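Local atomic coordinates of glycoside Hydrolase (Bacteroides plebeius, PDB entry 5T3B), a protein that is a family 50 glycoside hydrolase that probably cleaves glycosidic bonds within complex polysaccharides in a human gut Bacteroides. Residues P34-Q39 / L426-N431; A283-D288 / N304-I309; L340-S345 / D374-Q379. All coordinates share one frame; numbering follows the deposited sequence. Where two conformers were deposited one is given.

Contact 1: P34-Q39 / L426-N431; sequences PNSTKQ and LLEAKN. With EDO (1,2-ethanediol), chain H.
Ser36 OG is gripped from two directions: it donates to Glu428 OE1 at 2.7 Å and accepts from the backbone Lys38 N at 3.0 Å. That second bond, nearly straight at 167°, closes an ST turn of residues 36 to 38. With its hydroxyl placed opposite the backbone N (chi1 -174°), the serine reaches toward the acid while its OG still accepts from Lys38 N. Serine suits the place because one small hydroxyl can both take an N-H and give a proton. On the other side the carboxylate is met on the syn side of OE1, only 16° out of its plane, and the rest of the glutamate supplies reach: from CG onward it is stretched out, bridging backbones whose nearest CA atoms, those of Ser36 and Glu428, are 8.0 Å apart.

Segment 34-39 is the turn between the antiparallel strands 31-32 and 39-48, and segment 426-431 leads from helix 412-427 into strand 432-437. The contact thus ties a surface beta hairpin to one of the helix-to-strand connections of what is probably the (beta/alpha)8 barrel of clan GH-A. The second oxygen, Glu428 OE2, has a salt bridge to Arg61, which would tend to keep the acid ionised and so a strong acceptor.

Water widens this small interface. Water 2 lies 2.7 Å from Asn35 O and 2.9 Å from Glu428 OE1, while water 1 joins Pro34 O and Glu428 OE2 more weakly; both have more acceptors near them than protons to give. Beside Pro34 and Asn35 an ethanediol, probably from the crystallisation liquor, donates from its O2 to Asn35 OD1 at 2.9 Å and is also hydrogen-bonded to Lys370 N.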
loop_
_atom_site.group_PDB
_atom_site.type_symbol
_atom_site.label_atom_id
_atom_site.label_comp_id
_atom_site.label_asym_id
_atom_site.label_seq_id
_atom_site.Cartn_x
_atom_site.Cartn_y
_atom_site.Cartn_z
ATOM N N PRO A 34 -14.598 -17.146 7.166
ATOM C CA PRO A 34 -13.427 -17.751 7.860
ATOM C C PRO A 34 -12.705 -16.735 8.769
ATOM O O PRO A 34 -12.467 -15.582 8.386
ATOM C CB PRO A 34 -12.535 -18.197 6.718
ATOM C CG PRO A 34 -13.472 -18.468 5.616
ATOM C CD PRO A 34 -14.514 -17.402 5.731
ATOM N N ASN A 35 -12.413 -17.178 9.992
ATOM C CA ASN A 35 -11.667 -16.367 10.927
ATOM C C ASN A 35 -12.389 -15.125 11.427
ATOM O O ASN A 35 -11.811 -14.261 11.986
ATOM C CB ASN A 35 -10.265 -16.036 10.408
ATOM C CG ASN A 35 -9.512 -17.250 9.980
ATOM O OD1 ASN A 35 -9.063 -17.330 8.817
ATOM N ND2 ASN A 35 -9.411 -18.246 10.867
ATOM N N SER A 36 -13.708 -15.138 11.324
ATOM C CA SER A 36 -14.597 -14.091 11.740
ATOM C C SER A 36 -15.708 -14.672 12.601
ATOM O O SER A 36 -16.021 -15.848 12.551
ATOM C CB SER A 36 -15.221 -13.445 10.534
ATOM O OG SER A 36 -16.012 -12.314 10.858
ATOM N N THR A 37 -16.301 -13.812 13.384
ATOM C CA THR A 37 -17.531 -14.121 14.093
ATOM C C THR A 37 -18.762 -13.752 13.274
ATOM O O THR A 37 -19.873 -14.089 13.667
ATOM C CB THR A 37 -17.639 -13.339 15.414
ATOM O OG1 THR A 37 -17.573 -11.946 15.088
ATOM C CG2 THR A 37 -16.488 -13.687 16.348
ATOM N N LYS A 38 -18.571 -13.071 12.141
ATOM C CA LYS A 38 -19.727 -12.622 11.361
ATOM C C LYS A 38 -20.089 -13.573 10.216
ATOM O O LYS A 38 -19.225 -14.139 9.546
ATOM C CB LYS A 38 -19.444 -11.266 10.775
ATOM C CG LYS A 38 -19.093 -10.201 11.784
ATOM C CD LYS A 38 -20.198 -9.951 12.816
ATOM C CE LYS A 38 -19.791 -8.752 13.644
ATOM N NZ LYS A 38 -20.622 -8.448 14.813
ATOM N N GLN A 39 -21.396 -13.700 10.021
ATOM C CA GLN A 39 -21.926 -14.467 8.966
ATOM C C GLN A 39 -22.150 -13.670 7.686
ATOM O O GLN A 39 -22.238 -12.439 7.722
ATOM C CB GLN A 39 -23.208 -15.179 9.372
ATOM C CG GLN A 39 -23.145 -16.159 10.512
ATOM C CD GLN A 39 -24.575 -16.813 10.602
ATOM O OE1 GLN A 39 -25.566 -16.120 10.765
ATOM N NE2 GLN A 39 -24.648 -18.072 10.315
ATOM N N LEU A 426 -10.030 -6.677 4.894
ATOM C CA LEU A 426 -9.071 -5.740 5.508
ATOM C C LEU A 426 -9.728 -4.996 6.677
ATOM O O LEU A 426 -9.048 -4.718 7.673
ATOM C CB LEU A 426 -8.558 -4.774 4.495
ATOM C CG LEU A 426 -7.749 -5.314 3.372
ATOM C CD1 LEU A 426 -7.301 -4.256 2.396
ATOM C CD2 LEU A 426 -6.558 -6.149 3.881
ATOM N N LEU A 427 -11.006 -4.640 6.567
ATOM C CA LEU A 427 -11.700 -3.922 7.635
ATOM C C LEU A 427 -11.693 -4.708 8.920
ATOM O O LEU A 427 -11.761 -4.121 9.994
ATOM C CB LEU A 427 -13.093 -3.496 7.203
ATOM C CG LEU A 427 -13.156 -2.363 6.203
ATOM C CD1 LEU A 427 -14.539 -2.285 5.556
ATOM C CD2 LEU A 427 -12.729 -1.052 6.783
ATOM N N GLU A 428 -11.707 -6.040 8.828
ATOM C CA GLU A 428 -11.677 -6.844 10.031
ATOM C C GLU A 428 -10.330 -6.860 10.740
ATOM O O GLU A 428 -10.254 -7.257 11.916
ATOM C CB GLU A 428 -12.098 -8.283 9.721
ATOM C CG GLU A 428 -13.505 -8.418 9.244
ATOM C CD GLU A 428 -14.059 -9.808 9.423
ATOM O OE1 GLU A 428 -14.340 -10.218 10.579
ATOM O OE2 GLU A 428 -14.215 -10.460 8.408
ATOM N N ALA A 429 -9.286 -6.475 10.056
ATOM C CA ALA A 429 -7.960 -6.434 10.645
ATOM C C ALA A 429 -7.786 -5.127 11.408
ATOM O O ALA A 429 -7.625 -4.049 10.795
ATOM C CB ALA A 429 -6.865 -6.579 9.583
ATOM N N LYS A 430 -7.747 -5.196 12.731
ATOM C CA LYS A 430 -7.644 -4.007 13.566
ATOM C C LYS A 430 -6.303 -3.305 13.450
ATOM O O LYS A 430 -6.177 -2.130 13.816
ATOM C CB LYS A 430 -7.891 -4.376 15.009
ATOM C CG LYS A 430 -9.296 -4.836 15.316
ATOM C CD LYS A 430 -9.539 -4.915 16.828
ATOM C CE LYS A 430 -10.555 -5.967 17.226
ATOM N NZ LYS A 430 -10.547 -5.949 18.692
ATOM N N ASN A 431 -5.315 -4.029 12.913
ATOM C CA ASN A 431 -4.017 -3.476 12.628
ATOM C C ASN A 431 -3.840 -2.931 11.212
ATOM O O ASN A 431 -2.734 -2.483 10.877
ATOM C CB ASN A 431 -2.874 -4.485 12.916
ATOM C CG ASN A 431 -3.032 -5.784 12.183
ATOM O OD1 ASN A 431 -4.135 -6.345 12.066
ATOM N ND2 ASN A 431 -1.898 -6.348 11.796
HETATM C C1 EDO H . -10.040 -15.420 4.700
HETATM O O1 EDO H . -9.999 -16.817 4.545
HETATM C C2 EDO H . -9.925 -14.997 6.149
HETATM O O2 EDO H . -8.641 -15.508 6.645
HETATM O O HOH W 1 -11.905 -12.306 8.746
HETATM O O HOH W 2 -12.092 -11.559 11.885
#

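Contact 2: A283-D288 / N304-I309; sequences AKFMTD and NEFAGI
Phe285 pushes its ring into the angle formed by Glu305, Phe306 and Ile309, the three residues of segment 304-309 that it touches. Contact starts at the root of the side chain, where Phe285 CB lies 3.8 Å from Phe306 CD1. The first ring atom is closer still, Phe285 CG being 3.7 Å from that same Phe306 CD1. Carrying CG opposite the backbone N (chi1 169°) sends the ring out from its own helix and across the gap. Along one flank, Phe285 CD1 and CE1 both meet the terminal methyl of the isoleucine, each 3.6 Å from Ile309 CD1. Along the other, CD2 and CE2 run beneath the methylene of Phe306, with Phe285 CE2 3.8 Å from Phe306 CB. That methylene stands over the ring face in a CH-pi contact, 4.0 Å from Phe306 CB to the Phe285 ring centroid. The two rings meet obliquely, their planes 54° apart, so this pair is neither a stack nor a T.

At the tip, CE1 and CZ come against the acid, Glu305 CD lying at the ring edge and near its plane, 4.1 Å from Phe285 CE1. The carboxylate has its charge partner outside both segments: OE1 makes a salt bridge to Lys289. A large flat side chain is apt here because the two helix segments stay 11.2 Å apart at their axes, too far for small residues to meet, and cross at 126°. Isoleucine fits because its longer branch carries a methyl to the ring, while Phe306 lays CB and CD1 over the Phe285 face.

Leu265 of helix 264-269 also touches both phenylalanines, and Phe268 meets Phe306, so helices 277-288, 300-324 and 264-269 share this apolar cluster, while Tyr346 of helix 345-354 touches Glu305.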
loop_
_atom_site.group_PDB
_atom_site.type_symbol
_atom_site.label_atom_id
_atom_site.label_comp_id
_atom_site.label_asym_id
_atom_site.label_seq_id
_atom_site.Cartn_x
_atom_site.Cartn_y
_atom_site.Cartn_z
ATOM N N ALA A 283 28.661 -13.592 4.768
ATOM C CA ALA A 283 29.610 -14.543 5.284
ATOM C C ALA A 283 29.753 -14.364 6.806
ATOM O O ALA A 283 29.885 -15.357 7.557
ATOM C CB ALA A 283 30.952 -14.413 4.594
ATOM N N LYS A 284 29.756 -13.117 7.254
ATOM C CA LYS A 284 29.825 -12.825 8.685
ATOM C C LYS A 284 28.622 -13.404 9.454
ATOM O O LYS A 284 28.786 -13.966 10.534
ATOM C CB LYS A 284 29.985 -11.333 8.967
ATOM C CG LYS A 284 30.129 -10.972 10.439
ATOM C CD LYS A 284 30.599 -9.496 10.601
ATOM C CE LYS A 284 31.251 -9.158 11.944
ATOM N NZ LYS A 284 30.539 -9.793 13.053
ATOM N N PHE A 285 27.437 -13.263 8.887
ATOM C CA PHE A 285 26.256 -13.763 9.495
ATOM C C PHE A 285 26.366 -15.267 9.689
ATOM O O PHE A 285 26.088 -15.754 10.775
ATOM C CB PHE A 285 25.053 -13.400 8.641
ATOM C CG PHE A 285 23.800 -14.075 9.039
ATOM C CD1 PHE A 285 23.083 -13.594 10.107
ATOM C CD2 PHE A 285 23.345 -15.200 8.374
ATOM C CE1 PHE A 285 21.934 -14.237 10.544
ATOM C CE2 PHE A 285 22.173 -15.793 8.779
ATOM C CZ PHE A 285 21.472 -15.303 9.838
ATOM N N MET A 286 26.768 -15.984 8.637
ATOM C CA MET A 286 26.973 -17.400 8.733
ATOM C C MET A 286 27.977 -17.788 9.832
ATOM O O MET A 286 27.725 -18.658 10.683
ATOM C CB MET A 286 27.369 -18.003 7.396
ATOM C CG MET A 286 26.280 -17.923 6.330
ATOM S SD MET A 286 24.753 -18.794 6.784
ATOM C CE MET A 286 25.243 -20.440 6.443
ATOM N N THR A 287 29.098 -17.091 9.867
ATOM C CA THR A 287 30.134 -17.417 10.828
ATOM C C THR A 287 29.681 -17.174 12.314
ATOM O O THR A 287 29.934 -17.953 13.196
ATOM C CB THR A 287 31.426 -16.639 10.495
ATOM O OG1 THR A 287 31.795 -16.933 9.131
ATOM C CG2 THR A 287 32.487 -17.130 11.366
ATOM N N ASP A 288 28.888 -16.064 12.381
ATOM C CA ASP A 288 28.323 -15.654 13.689
ATOM C C ASP A 288 27.339 -16.683 14.224
ATOM O O ASP A 288 27.276 -16.905 15.412
ATOM C CB ASP A 288 27.536 -14.324 13.588
ATOM C CG ASP A 288 28.415 -13.084 13.585
ATOM O OD1 ASP A 288 29.625 -13.177 13.883
ATOM O OD2 ASP A 288 27.860 -11.992 13.266
ATOM N N ASN A 304 15.781 -16.299 6.238
ATOM C CA ASN A 304 14.755 -15.387 6.683
ATOM C C ASN A 304 15.304 -14.452 7.720
ATOM O O ASN A 304 15.006 -13.244 7.677
ATOM C CB ASN A 304 13.534 -16.134 7.180
ATOM C CG ASN A 304 12.779 -16.796 6.063
ATOM O OD1 ASN A 304 12.986 -16.513 4.875
ATOM N ND2 ASN A 304 12.007 -17.787 6.424
ATOM N N GLU A 305 16.088 -14.962 8.684
ATOM C CA GLU A 305 16.726 -14.112 9.659
ATOM C C GLU A 305 17.662 -13.100 9.042
ATOM O O GLU A 305 17.652 -11.918 9.404
ATOM C CB GLU A 305 17.485 -14.955 10.686
ATOM C CG GLU A 305 17.999 -14.101 11.814
ATOM C CD GLU A 305 18.706 -14.885 12.903
ATOM O OE1 GLU A 305 18.725 -16.133 12.833
ATOM O OE2 GLU A 305 19.281 -14.220 13.820
ATOM N N PHE A 306 18.464 -13.548 8.079
ATOM C CA PHE A 306 19.386 -12.635 7.408
ATOM C C PHE A 306 18.639 -11.520 6.668
ATOM O O PHE A 306 19.034 -10.362 6.729
ATOM C CB PHE A 306 20.336 -13.386 6.458
ATOM C CG PHE A 306 21.287 -12.494 5.752
ATOM C CD1 PHE A 306 22.335 -11.928 6.422
ATOM C CD2 PHE A 306 21.080 -12.171 4.441
ATOM C CE1 PHE A 306 23.180 -11.037 5.754
ATOM C CE2 PHE A 306 21.873 -11.266 3.780
ATOM C CZ PHE A 306 22.968 -10.724 4.413
ATOM N N ALA A 307 17.565 -11.900 5.949
ATOM C CA ALA A 307 16.748 -10.898 5.307
ATOM C C ALA A 307 16.214 -9.867 6.317
ATOM O O ALA A 307 16.108 -8.685 6.029
ATOM C CB ALA A 307 15.624 -11.590 4.522
ATOM N N GLY A 308 15.816 -10.341 7.500
ATOM C CA GLY A 308 15.411 -9.473 8.585
ATOM C C GLY A 308 16.482 -8.491 9.031
ATOM O O GLY A 308 16.189 -7.349 9.359
ATOM N N ILE A 309 17.741 -8.944 9.106
ATOM C CA ILE A 309 18.866 -8.069 9.436
ATOM C C ILE A 309 19.026 -6.994 8.376
ATOM O O ILE A 309 19.202 -5.803 8.688
ATOM C CB ILE A 309 20.198 -8.868 9.614
ATOM C CG1 ILE A 309 20.079 -9.702 10.896
ATOM C CG2 ILE A 309 21.377 -7.935 9.594
ATOM C CD1 ILE A 309 21.120 -10.743 10.981
#

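Contact 3: L340-S345 / D374-Q379; sequences LPKYNS and DGWKNQ. With EDO (1,2-ethanediol), chain L.
The indole of Trp376 presents its N-H to Lys342 O, but obliquely: Trp376 NE1 lies 2.9 Å from that carbonyl oxygen with an N-H...O angle of 121°, a weak bond. The bend leaves the same N-H turned partly toward water 3, which lies in the ring plane at the indole edge, together with Gln379 OE1. Water 3 makes its short bond to this amide, 2.7 Å from Gln379 OE1, and weaker ones to Trp376 NE1 and Tyr343 O. The ring edge, the amide oxygen and the loop carbonyl of Tyr343 are thereby joined through one solvent molecule.

Gln379 has another task. A nearly straight turn about CB-CG (chi2 154°) carries the flat amide out to Ser345, whose methylene sits over the amide face, 3.4 Å from Ser345 CB to Gln379 CD. Glutamine suits the position because it offers a polar edge and a flat face at once. A leucine in its place would probably leave water 3 without its strongest partner and Ser345 CB without the flat surface it rests on.

Residues 341-343 form a 3-10 turn just before helix 345-354. Asn344 is the N-cap, its OD1 accepting from Tyr346 N. Opposite lies helix 370-379, which follows strand 358-361 and precedes the parallel strand 385-394, an order consistent with the (beta/alpha)8 barrel of clan GH-A. Trp376 suits the buried side of this helix: it packs on Ile360 and meets Phe385 edge-to-face.

An ethanediol, probably from the crystallisation liquor, sits beside Ser345 and Tyr343. Ser345 N points straight to its O2 at 3.0 Å (172°), and that O2 donates to Tyr343 O at 3.1 Å. Ser345 OG and ethanediol O1 are also hydrogen-bonded, 2.9 Å apart.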
loop_
_atom_site.group_PDB
_atom_site.type_symbol
_atom_site.label_atom_id
_atom_site.label_comp_id
_atom_site.label_asym_id
_atom_site.label_seq_id
_atom_site.Cartn_x
_atom_site.Cartn_y
_atom_site.Cartn_z
ATOM N N LEU A 340 7.230 -12.947 -1.251
ATOM C CA LEU A 340 7.658 -13.673 -0.039
ATOM C C LEU A 340 8.036 -12.760 1.152
ATOM O O LEU A 340 7.733 -13.107 2.295
ATOM C CB LEU A 340 8.781 -14.634 -0.360
ATOM C CG LEU A 340 8.511 -15.691 -1.372
ATOM C CD1 LEU A 340 9.726 -16.546 -1.574
ATOM C CD2 LEU A 340 7.392 -16.536 -0.885
ATOM N N PRO A 341 8.632 -11.579 0.868
ATOM C CA PRO A 341 9.063 -10.777 2.038
ATOM C C PRO A 341 7.957 -10.406 2.997
ATOM O O PRO A 341 8.187 -10.359 4.202
ATOM C CB PRO A 341 9.687 -9.560 1.394
ATOM C CG PRO A 341 10.310 -10.105 0.142
ATOM C CD PRO A 341 9.301 -11.103 -0.350
ATOM N N LYS A 342 6.745 -10.134 2.498
ATOM C CA LYS A 342 5.655 -9.769 3.388
ATOM C C LYS A 342 5.257 -10.863 4.394
ATOM O O LYS A 342 4.603 -10.594 5.375
ATOM C CB LYS A 342 4.442 -9.277 2.629
ATOM C CG LYS A 342 3.714 -10.364 1.879
ATOM C CD LYS A 342 2.438 -9.894 1.165
ATOM C CE LYS A 342 1.682 -11.000 0.442
ATOM N NZ LYS A 342 2.431 -11.488 -0.718
ATOM N N TYR A 343 5.648 -12.111 4.096
ATOM C CA TYR A 343 5.353 -13.203 4.970
ATOM C C TYR A 343 6.480 -13.530 5.917
ATOM O O TYR A 343 6.362 -14.395 6.774
ATOM C CB TYR A 343 4.999 -14.481 4.150
ATOM C CG TYR A 343 3.708 -14.382 3.348
ATOM C CD1 TYR A 343 2.485 -14.238 3.978
ATOM C CD2 TYR A 343 3.713 -14.509 1.975
ATOM C CE1 TYR A 343 1.299 -14.180 3.241
ATOM C CE2 TYR A 343 2.549 -14.500 1.233
ATOM C CZ TYR A 343 1.339 -14.327 1.853
ATOM O OH TYR A 343 0.167 -14.312 1.099
ATOM N N ASN A 344 7.602 -12.844 5.781
ATOM C CA ASN A 344 8.774 -13.130 6.631
ATOM C C ASN A 344 8.659 -12.392 7.927
ATOM O O ASN A 344 8.804 -11.174 7.952
ATOM C CB ASN A 344 10.033 -12.732 5.846
ATOM C CG ASN A 344 11.324 -12.965 6.591
ATOM O OD1 ASN A 344 11.330 -13.183 7.781
ATOM N ND2 ASN A 344 12.435 -12.878 5.895
ATOM N N SER A 345 8.440 -13.120 9.027
ATOM C CA SER A 345 8.233 -12.519 10.308
ATOM C C SER A 345 9.399 -11.654 10.738
ATOM O O SER A 345 9.201 -10.722 11.483
ATOM C CB SER A 345 7.948 -13.559 11.380
ATOM O OG SER A 345 9.001 -14.480 11.505
ATOM N N ASP A 374 -3.107 -11.294 11.547
ATOM C CA ASP A 374 -2.924 -11.384 12.998
ATOM C C ASP A 374 -1.463 -11.605 13.381
ATOM O O ASP A 374 -0.956 -11.028 14.334
ATOM C CB ASP A 374 -3.726 -12.547 13.562
ATOM C CG ASP A 374 -5.252 -12.330 13.574
ATOM O OD1 ASP A 374 -5.719 -11.207 13.273
ATOM O OD2 ASP A 374 -5.983 -13.304 13.883
ATOM N N GLY A 375 -0.757 -12.427 12.619
ATOM C CA GLY A 375 0.664 -12.546 12.793
ATOM C C GLY A 375 1.392 -11.232 12.647
ATOM O O GLY A 375 2.292 -10.911 13.443
ATOM N N TRP A 376 1.024 -10.468 11.621
ATOM C CA TRP A 376 1.630 -9.157 11.434
ATOM C C TRP A 376 1.442 -8.264 12.664
ATOM O O TRP A 376 2.314 -7.466 12.997
ATOM C CB TRP A 376 1.123 -8.459 10.165
ATOM C CG TRP A 376 1.517 -9.143 8.923
ATOM C CD1 TRP A 376 2.520 -10.025 8.738
ATOM C CD2 TRP A 376 0.850 -9.060 7.639
ATOM N NE1 TRP A 376 2.550 -10.480 7.437
ATOM C CE2 TRP A 376 1.539 -9.882 6.746
ATOM C CE3 TRP A 376 -0.235 -8.322 7.161
ATOM C CZ2 TRP A 376 1.154 -10.015 5.433
ATOM C CZ3 TRP A 376 -0.611 -8.451 5.849
ATOM C CH2 TRP A 376 0.057 -9.323 4.994
ATOM N N LYS A 377 0.256 -8.329 13.265
ATOM C CA LYS A 377 0.011 -7.542 14.439
ATOM C C LYS A 377 1.011 -7.848 15.545
ATOM O O LYS A 377 1.577 -6.944 16.169
ATOM C CB LYS A 377 -1.408 -7.750 14.920
ATOM C CG LYS A 377 -1.814 -6.826 16.053
ATOM C CD LYS A 377 -3.122 -7.247 16.694
ATOM C CE LYS A 377 -4.305 -7.125 15.737
ATOM N NZ LYS A 377 -5.587 -7.529 16.424
ATOM N N ASN A 378 1.221 -9.136 15.792
ATOM C CA ASN A 378 2.137 -9.552 16.856
ATOM C C ASN A 378 3.568 -9.263 16.483
ATOM O O ASN A 378 4.358 -8.720 17.249
ATOM C CB ASN A 378 1.965 -11.030 17.123
ATOM C CG ASN A 378 0.574 -11.372 17.554
ATOM O OD1 ASN A 378 -0.073 -10.590 18.196
ATOM N ND2 ASN A 378 0.120 -12.540 17.205
ATOM N N GLN A 379 3.937 -9.637 15.277
ATOM C CA GLN A 379 5.298 -9.473 14.816
ATOM C C GLN A 379 5.789 -8.030 14.850
ATOM O O GLN A 379 6.928 -7.715 15.197
ATOM C CB GLN A 379 5.506 -10.082 13.450
ATOM C CG GLN A 379 5.304 -11.586 13.432
ATOM C CD GLN A 379 4.903 -12.111 12.071
ATOM O OE1 GLN A 379 5.113 -11.465 11.038
ATOM N NE2 GLN A 379 4.357 -13.281 12.061
HETATM C C1 EDO L . 10.442 -16.555 9.475
HETATM O O1 EDO L . 9.859 -17.130 10.639
HETATM C C2 EDO L . 9.443 -16.858 8.405
HETATM O O2 EDO L . 8.302 -16.036 8.538
HETATM O O HOH W 3 4.638 -12.581 8.592
#

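How the contacts relate
Contacts 2 and 3 are partly buried, whereas contact 1 lies at the surface, and their chemistry follows: contact 2 is almost wholly apolar, contact 3 mixes an indole with amide, carbonyl and water, and contact 1 rests on one hydroxyl-carboxylate bond with waters. Contact 3 is the middle piece. It meets contact 2 through a probable hydrogen bond, Asn304 O to Asn344 ND2 at 3.1 Å, and contact 1 by packing, where Asn431 ND2 comes 3.3 Å from Lys377 N. Helix 370-379 carries residues of contact 3 and also borders contact 1. Contacts 1 and 2 remain apart, their nearest atoms about 18 Å from each other.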